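Local coordinates for hypothetical protein (Sebaldella termitidis, PDB 4M1A) that is of unknown function but assembles as a trimer and belongs to the DUF1904 family of the MIF clan, at residues 4-9 with 15-20; 29-34 with 63-68; 75-80 with 89-94. All coordinates share one frame; numbering follows the deposited sequence.

Interaction 1: residues 4-9 with 15-20; sequences IRVRGA and RDFTAG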
loop_
_atom_site.group_PDB
_atom_site.type_symbol
_atom_site.label_atom_id
_atom_site.label_comp_id
_atom_site.label_asym_id
_atom_site.label_seq_id
_atom_site.Cartn_x
_atom_site.Cartn_y
_atom_site.Cartn_z
ATOM N N ILE A 4 8.346 -6.972 3.350
ATOM C CA ILE A 4 9.154 -5.859 2.869
ATOM C C ILE A 4 8.669 -5.605 1.437
ATOM O O ILE A 4 8.580 -6.578 0.608
ATOM C CB ILE A 4 10.653 -6.261 2.764
ATOM C CG1 ILE A 4 11.321 -6.631 4.114
ATOM C CG2 ILE A 4 11.487 -5.159 2.194
ATOM C CD1 ILE A 4 10.624 -6.567 5.344
ATOM N N ARG A 5 8.400 -4.330 1.092
ATOM C CA ARG A 5 8.029 -3.945 -0.231
ATOM C C ARG A 5 8.875 -2.867 -0.763
ATOM O O ARG A 5 9.109 -1.873 -0.074
ATOM C CB ARG A 5 6.577 -3.420 -0.262
ATOM C CG ARG A 5 5.634 -4.459 0.252
ATOM C CD ARG A 5 4.271 -3.847 0.448
ATOM N NE ARG A 5 3.356 -4.871 0.954
ATOM C CZ ARG A 5 2.124 -4.632 1.408
ATOM N NH1 ARG A 5 1.613 -3.397 1.400
ATOM N NH2 ARG A 5 1.417 -5.662 1.802
ATOM N N VAL A 6 9.309 -3.032 -2.010
ATOM C CA VAL A 6 10.209 -2.078 -2.626
ATOM C C VAL A 6 9.573 -1.521 -3.888
ATOM O O VAL A 6 9.136 -2.270 -4.761
ATOM C CB VAL A 6 11.596 -2.725 -2.988
ATOM C CG1 VAL A 6 12.511 -1.662 -3.525
ATOM C CG2 VAL A 6 12.291 -3.363 -1.773
ATOM N N ARG A 7 9.603 -0.203 -4.012
ATOM C CA ARG A 7 9.190 0.481 -5.210
ATOM C C ARG A 7 10.230 1.452 -5.630
ATOM O O ARG A 7 11.119 1.829 -4.844
ATOM C CB ARG A 7 7.901 1.267 -5.000
ATOM C CG ARG A 7 7.944 2.394 -4.015
ATOM C CD ARG A 7 6.536 2.936 -3.732
ATOM N NE ARG A 7 5.840 1.997 -2.873
ATOM C CZ ARG A 7 4.563 1.749 -2.964
ATOM N NH1 ARG A 7 3.882 2.432 -3.863
ATOM N NH2 ARG A 7 3.966 0.807 -2.204
ATOM N N GLY A 8 10.173 1.857 -6.883
ATOM C CA GLY A 8 11.171 2.807 -7.400
ATOM C C GLY A 8 12.463 2.162 -7.931
ATOM O O GLY A 8 13.369 2.859 -8.349
ATOM N N ALA A 9 12.633 0.863 -7.821
ATOM C CA ALA A 9 13.851 0.182 -8.272
ATOM C C ALA A 9 13.479 -0.796 -9.330
ATOM O O ALA A 9 12.398 -1.341 -9.331
ATOM C CB ALA A 9 14.529 -0.574 -7.065
ATOM N N ARG A 15 15.143 -8.326 -6.755
ATOM C CA ARG A 15 15.487 -9.740 -6.609
ATOM C C ARG A 15 16.885 -9.897 -5.975
ATOM O O ARG A 15 17.047 -10.648 -4.983
ATOM C CB ARG A 15 15.479 -10.451 -7.987
ATOM C CG ARG A 15 15.824 -11.949 -7.988
ATOM C CD ARG A 15 16.269 -12.404 -9.416
ATOM N NE ARG A 15 17.565 -11.820 -9.796
ATOM C CZ ARG A 15 18.195 -12.050 -10.952
ATOM N NH1 ARG A 15 17.648 -12.869 -11.830
ATOM N NH2 ARG A 15 19.385 -11.481 -11.204
ATOM N N ASP A 16 17.866 -9.183 -6.529
ATOM C CA ASP A 16 19.240 -9.281 -5.999
ATOM C C ASP A 16 19.417 -8.804 -4.533
ATOM O O ASP A 16 20.197 -9.330 -3.786
ATOM C CB ASP A 16 20.155 -8.459 -6.837
ATOM C CG ASP A 16 20.360 -9.035 -8.274
ATOM O OD1 ASP A 16 19.957 -10.197 -8.607
ATOM O OD2 ASP A 16 20.888 -8.218 -9.042
ATOM N N PHE A 17 18.715 -7.750 -4.180
ATOM C CA PHE A 17 18.641 -7.226 -2.828
ATOM C C PHE A 17 18.260 -8.308 -1.871
ATOM O O PHE A 17 18.721 -8.315 -0.749
ATOM C CB PHE A 17 17.578 -6.040 -2.840
ATOM C CG PHE A 17 17.166 -5.546 -1.508
ATOM C CD1 PHE A 17 18.093 -4.913 -0.662
ATOM C CD2 PHE A 17 15.811 -5.539 -1.132
ATOM C CE1 PHE A 17 17.727 -4.397 0.552
ATOM C CE2 PHE A 17 15.438 -4.969 0.078
ATOM C CZ PHE A 17 16.384 -4.401 0.913
ATOM N N THR A 18 17.420 -9.246 -2.275
ATOM C CA THR A 18 16.938 -10.259 -1.376
ATOM C C THR A 18 17.942 -11.432 -1.111
ATOM O O THR A 18 17.724 -12.208 -0.219
ATOM C CB THR A 18 15.579 -10.934 -1.813
ATOM O OG1 THR A 18 15.722 -11.805 -2.981
ATOM C CG2 THR A 18 14.420 -9.830 -1.997
ATOM N N ALA A 19 19.017 -11.468 -1.862
ATOM C CA ALA A 19 20.007 -12.601 -1.679
ATOM C C ALA A 19 20.560 -12.507 -0.273
ATOM O O ALA A 19 21.178 -11.512 0.083
ATOM C CB ALA A 19 21.114 -12.520 -2.734
ATOM N N GLY A 20 20.333 -13.546 0.508
ATOM C CA GLY A 20 20.835 -13.635 1.906
ATOM C C GLY A 20 20.083 -12.776 2.917
ATOM O O GLY A 20 20.419 -12.762 4.117
#
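Phe17 of helix 11-17 meets Ile4 and Val6 of strand 3-7 in a purely apolar helix-on-sheet contact in the protein core. The contact is small, 75 Å² summed over both sides, but all three residues are buried and no hydrogen bond crosses between the segments. The backbones stand well apart, Val6 CA to Phe17 CA being 9.9 Å, and the aromatic ring spans most of that distance. It can do so because CG of Phe17 sits opposite its backbone N (chi1 169°), which sends the ring from the helix toward the strand. The CD2-CE2 side of the ring does the touching: Val6 CG2, approaching obliquely, is 4.0 Å from Phe17 CE2 and 4.2 Å from Phe17 CD2. The second neighbour comes in at the ring edge, near its plane, with Ile4 CG2 at 4.5 Å from Phe17 CE2, a looser approach; the longer branch of Ile4 leads away from the helix. Next to Phe17 in sequence, the Thr18 hydroxyl donates to Arg15 O (OG1 to O 2.7 Å), on a lone pair in the carbonyl plane, and its OG1 is also hydrogen-bonded to Gly49 N of the second subunit. Arg15 O also takes the Thr18 N-H, so two donors satisfy it. Strand 3-7 lies within the sheet between strands 37-47 and 56-62. Arg5 points away from helix 11-17, and its NH1 forms a salt bridge with Glu59 of the second subunit, whereas Val6 turns its methyls to Val14 and to Trp81 of helix 67-82, and Phe17 meets both Trp81 and Phe77 of that helix.

Interaction 2: residues 29-34 with 63-68; sequences AECPAD and FDRDSE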
loop_
_atom_site.group_PDB
_atom_site.type_symbol
_atom_site.label_atom_id
_atom_site.label_comp_id
_atom_site.label_asym_id
_atom_site.label_seq_id
_atom_site.Cartn_x
_atom_site.Cartn_y
_atom_site.Cartn_z
ATOM N N ALA A 29 16.120 -8.927 13.740
ATOM C CA ALA A 29 14.762 -8.893 14.328
ATOM C C ALA A 29 14.488 -10.007 15.342
ATOM O O ALA A 29 13.398 -9.967 15.977
ATOM C CB ALA A 29 13.672 -8.943 13.209
ATOM N N GLU A 30 15.422 -10.959 15.478
ATOM C CA GLU A 30 15.286 -12.177 16.276
ATOM C C GLU A 30 14.049 -12.998 15.955
ATOM O O GLU A 30 13.220 -13.285 16.820
ATOM C CB GLU A 30 15.350 -11.836 17.786
ATOM C CG GLU A 30 16.510 -10.894 18.043
ATOM C CD GLU A 30 16.801 -10.586 19.507
ATOM O OE1 GLU A 30 15.992 -11.004 20.408
ATOM O OE2 GLU A 30 17.873 -9.929 19.718
ATOM N N CYS A 31 13.934 -13.387 14.697
ATOM C CA CYS A 31 12.893 -14.282 14.284
ATOM C C CYS A 31 13.367 -15.105 13.130
ATOM O O CYS A 31 14.405 -14.808 12.532
ATOM C CB CYS A 31 11.650 -13.484 13.917
ATOM S SG CYS A 31 11.775 -12.454 12.409
ATOM N N PRO A 32 12.636 -16.159 12.785
ATOM C CA PRO A 32 13.079 -17.005 11.711
ATOM C C PRO A 32 13.177 -16.280 10.347
ATOM O O PRO A 32 12.304 -15.447 10.073
ATOM C CB PRO A 32 11.988 -18.104 11.699
ATOM C CG PRO A 32 11.609 -18.193 13.146
ATOM C CD PRO A 32 11.516 -16.749 13.536
ATOM N N ALA A 33 14.183 -16.618 9.522
ATOM C CA ALA A 33 14.360 -16.069 8.163
ATOM C C ALA A 33 13.100 -16.313 7.316
ATOM O O ALA A 33 12.649 -15.435 6.578
ATOM C CB ALA A 33 15.581 -16.718 7.515
ATOM N N ASP A 34 12.475 -17.453 7.526
ATOM C CA ASP A 34 11.216 -17.823 6.778
ATOM C C ASP A 34 10.032 -16.949 7.062
ATOM O O ASP A 34 9.060 -17.029 6.369
ATOM C CB ASP A 34 10.796 -19.268 7.114
ATOM C CG ASP A 34 11.426 -20.265 6.201
ATOM O OD1 ASP A 34 11.816 -19.866 5.066
ATOM O OD2 ASP A 34 11.547 -21.452 6.612
ATOM N N PHE A 63 5.336 -6.654 13.132
ATOM C CA PHE A 63 5.048 -6.431 14.564
ATOM C C PHE A 63 6.238 -5.595 15.096
ATOM O O PHE A 63 7.389 -5.981 14.972
ATOM C CB PHE A 63 4.787 -7.743 15.326
ATOM C CG PHE A 63 3.596 -8.502 14.788
ATOM C CD1 PHE A 63 2.358 -7.949 14.832
ATOM C CD2 PHE A 63 3.729 -9.750 14.229
ATOM C CE1 PHE A 63 1.266 -8.628 14.288
ATOM C CE2 PHE A 63 2.636 -10.443 13.728
ATOM C CZ PHE A 63 1.407 -9.864 13.725
ATOM N N ASP A 64 5.929 -4.439 15.643
ATOM C CA ASP A 64 6.968 -3.460 15.875
ATOM C C ASP A 64 7.965 -3.971 16.873
ATOM O O ASP A 64 7.633 -4.752 17.746
ATOM C CB ASP A 64 6.416 -2.148 16.405
ATOM C CG ASP A 64 7.428 -0.985 16.302
ATOM O OD1 ASP A 64 8.369 -0.980 15.418
ATOM O OD2 ASP A 64 7.216 -0.063 17.113
ATOM N N ARG A 65 9.188 -3.543 16.678
ATOM C CA ARG A 65 10.294 -3.864 17.553
ATOM C C ARG A 65 10.907 -2.546 17.929
ATOM O O ARG A 65 10.488 -1.494 17.450
ATOM C CB ARG A 65 11.281 -4.731 16.813
ATOM C CG ARG A 65 10.951 -6.199 16.899
ATOM C CD ARG A 65 11.156 -6.802 15.566
ATOM N NE ARG A 65 10.899 -8.237 15.555
ATOM C CZ ARG A 65 9.985 -8.868 14.823
ATOM N NH1 ARG A 65 9.104 -8.224 14.060
ATOM N NH2 ARG A 65 9.925 -10.183 14.905
ATOM N N ASP A 66 11.908 -2.572 18.749
ATOM C CA ASP A 66 12.389 -1.339 19.223
ATOM C C ASP A 66 13.169 -0.692 18.146
ATOM O O ASP A 66 13.399 -1.319 17.053
ATOM C CB ASP A 66 13.181 -1.478 20.528
ATOM C CG ASP A 66 14.272 -2.555 20.496
ATOM O OD1 ASP A 66 14.939 -2.813 19.458
ATOM O OD2 ASP A 66 14.448 -3.133 21.580
ATOM N N SER A 67 13.530 0.543 18.465
ATOM C CA SER A 67 14.202 1.427 17.613
ATOM C C SER A 67 15.565 0.824 17.259
ATOM O O SER A 67 16.097 1.176 16.239
ATOM C CB SER A 67 14.380 2.767 18.274
ATOM O OG SER A 67 15.121 2.559 19.456
ATOM N N GLU A 68 16.160 0.001 18.137
ATOM C CA GLU A 68 17.527 -0.469 17.829
ATOM C C GLU A 68 17.421 -1.407 16.600
ATOM O O GLU A 68 18.253 -1.268 15.686
ATOM C CB GLU A 68 18.174 -1.200 19.001
ATOM C CG GLU A 68 19.453 -1.958 18.596
ATOM C CD GLU A 68 20.101 -2.743 19.779
ATOM O OE1 GLU A 68 19.968 -2.285 20.934
ATOM O OE2 GLU A 68 20.746 -3.803 19.566
#
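Arg65 reaches Ala29 and Cys31 by a bent side chain: CG stands opposite the carbonyl carbon of Arg65, the chain then turns at chi2 (138°), and an extended chi3 carries the guanidinium to the end of helix 21-29. Cys31, for its part, has SG placed between its own backbone N and carbonyl carbon, which brings the sulfur to the same guanidinium. Only one hydrogen bond crosses the contact. Arg65 NE donates to Ala29 O at 3.1 Å, and the approach lies in the carbonyl plane, on a lone pair; the N-H...O angle of 136° shows a bent bond, and the oxygen also lies 27° out of the guanidinium plane. The methyl of Ala29 lies over one face of the group, CB being 4.0 Å from Arg65 CZ. Cys31 SG approaches obliquely, 3.8 Å from Arg65 NH2, in van der Waals contact. Ala29 is the last residue of its helix, and Glu30 leaves helical geometry with positive phi. The positive charge of Arg65 therefore stands at a helix C-terminus, where it is likely to be favoured by the helix dipole. A methionine in place of Arg65 would probably leave Ala29 O without its N-H donor and the helix end without a nearby positive charge. One residue further on, Asp66 N-caps the following helix, with a weak bond from Glu68 N to its OD1 (3.3 Å) and a hydrogen bond from Ala69 N to the same OD1. Nearby, Phe63 meets Tyr101 edge-to-face, Arg65 touches Met1, and Asp64 packs on Met100 of the third subunit. The contact thus ties the end of helix 21-29 to the loop between strand 56-62 and helix 67-82.

Interaction 3: residues 75-80 with 89-94; sequences ALFTER and VTIVFN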
loop_
_atom_site.group_PDB
_atom_site.type_symbol
_atom_site.label_atom_id
_atom_site.label_comp_id
_atom_site.label_asym_id
_atom_site.label_seq_id
_atom_site.Cartn_x
_atom_site.Cartn_y
_atom_site.Cartn_z
ATOM N N ALA A 75 19.722 0.986 8.401
ATOM C CA ALA A 75 21.123 1.161 7.982
ATOM C C ALA A 75 21.506 0.122 6.931
ATOM O O ALA A 75 22.144 0.446 5.939
ATOM C CB ALA A 75 22.043 1.111 9.233
ATOM N N LEU A 76 21.110 -1.112 7.160
ATOM C CA LEU A 76 21.414 -2.248 6.288
ATOM C C LEU A 76 20.816 -1.997 4.885
ATOM O O LEU A 76 21.484 -2.089 3.872
ATOM C CB LEU A 76 20.871 -3.504 6.843
ATOM C CG LEU A 76 21.151 -4.775 5.991
ATOM C CD1 LEU A 76 22.647 -5.062 5.779
ATOM C CD2 LEU A 76 20.409 -5.979 6.532
ATOM N N PHE A 77 19.535 -1.633 4.872
ATOM C CA PHE A 77 18.872 -1.406 3.591
ATOM C C PHE A 77 19.512 -0.264 2.838
ATOM O O PHE A 77 19.711 -0.360 1.600
ATOM C CB PHE A 77 17.361 -1.153 3.810
ATOM C CG PHE A 77 16.521 -2.356 4.138
ATOM C CD1 PHE A 77 16.998 -3.626 4.318
ATOM C CD2 PHE A 77 15.116 -2.182 4.357
ATOM C CE1 PHE A 77 16.147 -4.688 4.599
ATOM C CE2 PHE A 77 14.325 -3.226 4.661
ATOM C CZ PHE A 77 14.805 -4.485 4.810
ATOM N N THR A 78 19.870 0.811 3.525
ATOM C CA THR A 78 20.417 1.976 2.929
ATOM C C THR A 78 21.779 1.689 2.354
ATOM O O THR A 78 22.033 2.003 1.210
ATOM C CB THR A 78 20.473 3.154 3.881
ATOM O OG1 THR A 78 19.117 3.375 4.381
ATOM C CG2 THR A 78 20.974 4.421 3.231
ATOM N N GLU A 79 22.588 1.017 3.138
ATOM C CA GLU A 79 23.950 0.606 2.678
ATOM C C GLU A 79 23.913 -0.290 1.452
ATOM O O GLU A 79 24.683 -0.064 0.504
ATOM C CB GLU A 79 24.698 -0.101 3.819
ATOM C CG GLU A 79 25.217 0.857 4.845
ATOM C CD GLU A 79 25.892 0.144 6.048
ATOM O OE1 GLU A 79 25.804 -1.115 6.188
ATOM O OE2 GLU A 79 26.516 0.873 6.869
ATOM N N ARG A 80 23.030 -1.268 1.419
ATOM C CA ARG A 80 22.887 -2.146 0.302
ATOM C C ARG A 80 22.446 -1.426 -0.973
ATOM O O ARG A 80 23.061 -1.623 -2.061
ATOM C CB ARG A 80 21.969 -3.329 0.627
ATOM C CG ARG A 80 22.510 -4.344 1.633
ATOM C CD ARG A 80 23.664 -5.188 0.989
ATOM N NE ARG A 80 24.282 -6.069 1.979
ATOM C CZ ARG A 80 23.687 -7.146 2.471
ATOM N NH1 ARG A 80 22.419 -7.500 2.118
ATOM N NH2 ARG A 80 24.339 -7.852 3.361
ATOM N N VAL A 89 17.187 6.765 -0.665
ATOM C CA VAL A 89 16.601 5.537 -0.160
ATOM C C VAL A 89 15.740 5.906 1.023
ATOM O O VAL A 89 16.242 6.464 2.016
ATOM C CB VAL A 89 17.667 4.495 0.283
ATOM C CG1 VAL A 89 16.956 3.245 0.736
ATOM C CG2 VAL A 89 18.573 4.169 -0.887
ATOM N N THR A 90 14.430 5.716 0.885
ATOM C CA THR A 90 13.461 6.045 1.932
ATOM C C THR A 90 12.822 4.776 2.470
ATOM O O THR A 90 12.507 3.857 1.677
ATOM C CB THR A 90 12.399 7.031 1.371
ATOM O OG1 THR A 90 13.083 8.246 1.094
ATOM C CG2 THR A 90 11.306 7.270 2.372
ATOM N N ILE A 91 12.711 4.669 3.810
ATOM C CA ILE A 91 12.225 3.489 4.481
ATOM C C ILE A 91 11.163 3.840 5.501
ATOM O O ILE A 91 11.383 4.774 6.323
ATOM C CB ILE A 91 13.326 2.721 5.177
ATOM C CG1 ILE A 91 14.463 2.461 4.219
ATOM C CG2 ILE A 91 12.807 1.369 5.634
ATOM C CD1 ILE A 91 15.696 2.020 4.929
ATOM N N VAL A 92 9.985 3.208 5.408
ATOM C CA VAL A 92 8.952 3.434 6.365
ATOM C C VAL A 92 8.605 2.141 7.057
ATOM O O VAL A 92 8.350 1.145 6.385
ATOM C CB VAL A 92 7.717 4.038 5.664
ATOM C CG1 VAL A 92 6.743 4.500 6.729
ATOM C CG2 VAL A 92 8.179 5.238 4.833
ATOM N N PHE A 93 8.549 2.142 8.384
ATOM C CA PHE A 93 8.112 0.980 9.127
ATOM C C PHE A 93 6.612 1.147 9.496
ATOM O O PHE A 93 6.229 2.196 10.022
ATOM C CB PHE A 93 8.930 0.795 10.374
ATOM C CG PHE A 93 10.382 0.368 10.058
ATOM C CD1 PHE A 93 11.309 1.290 9.689
ATOM C CD2 PHE A 93 10.726 -0.947 10.100
ATOM C CE1 PHE A 93 12.619 0.903 9.366
ATOM C CE2 PHE A 93 12.038 -1.346 9.783
ATOM C CZ PHE A 93 12.934 -0.425 9.386
ATOM N N ASN A 94 5.833 0.095 9.262
ATOM C CA ASN A 94 4.346 0.090 9.503
ATOM C C ASN A 94 4.036 -1.014 10.509
ATOM O O ASN A 94 4.187 -2.179 10.226
ATOM C CB ASN A 94 3.592 -0.134 8.197
ATOM C CG ASN A 94 3.767 1.037 7.201
ATOM O OD1 ASN A 94 4.285 0.878 6.083
ATOM N ND2 ASN A 94 3.446 2.246 7.660
HETATM O O HOH W 1 16.986 5.225 4.471
#
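Phe77 is the first residue along helix segment 75-80 to meet strand 89-94, after Leu76 has turned to Leu21 and Leu25 of helix 21-29. Its CB lies 3.8 Å from CD1 of Ile91, and the same methyl comes to the edge of the Phe77 ring, near its plane, so the aromatic group rests beside the isoleucine tip without covering it. Thr78 follows, at the closest backbone approach (CA to Val89 CA 6.1 Å). Its hydroxyl oxygen sits opposite the carbonyl carbon (chi1 -56°), from where it can bond back to Ala74 O in the preceding turn. The same OG1 is 3.7 Å from Ile91 CD1, the two side chains crossing obliquely, and 4.2 Å from Val89 CG1. A water completes the link: it donates both to Thr78 OG1 and to Val89 O, each at 2.8 Å, thereby satisfying the strand carbonyl and bridging helix to strand where no direct hydrogen bond exists. Beyond Thr78, Glu79 points away from the strand, and Leu76 CD1 lies over one face of the Arg80 guanidinium. The segment axes approach to 8.9 Å and run nearly antiparallel, at 156°. Within the sheet, Thr90 and Val92 form backbone hydrogen bonds with strand 56-62, while residues 90-92 pair antiparallel with a strand of the third subunit, extending the sheet across the interface. Strand 56-62, helix 67-82 and strand 89-95 make a beta-alpha-beta crossover between parallel neighbouring strands, here packed helix against strand, consistent with the trimeric fold of the MIF clan.

Interactions 1 and 3 form one continuous apolar core: their centres are about 11 Å apart, and Phe17 CZ lies 3.5 Å from Phe77 CD1 in an edge-to-face pairing, with Ile4 CG1 at 4.2 Å from Phe77 CZ. Both reach the same sheet, through strands 3-7 and 89-95. Interaction 2 is more peripheral, with its centre about 18 Å from that of interaction 1 and about 14 Å from that of interaction 3; its nearest atoms stay about 5 Å from interaction 3. Helix 67-82 connects the latter two, starting at interaction 2 and packing on the sheet at interaction 3. The three contacts follow one another along the chain.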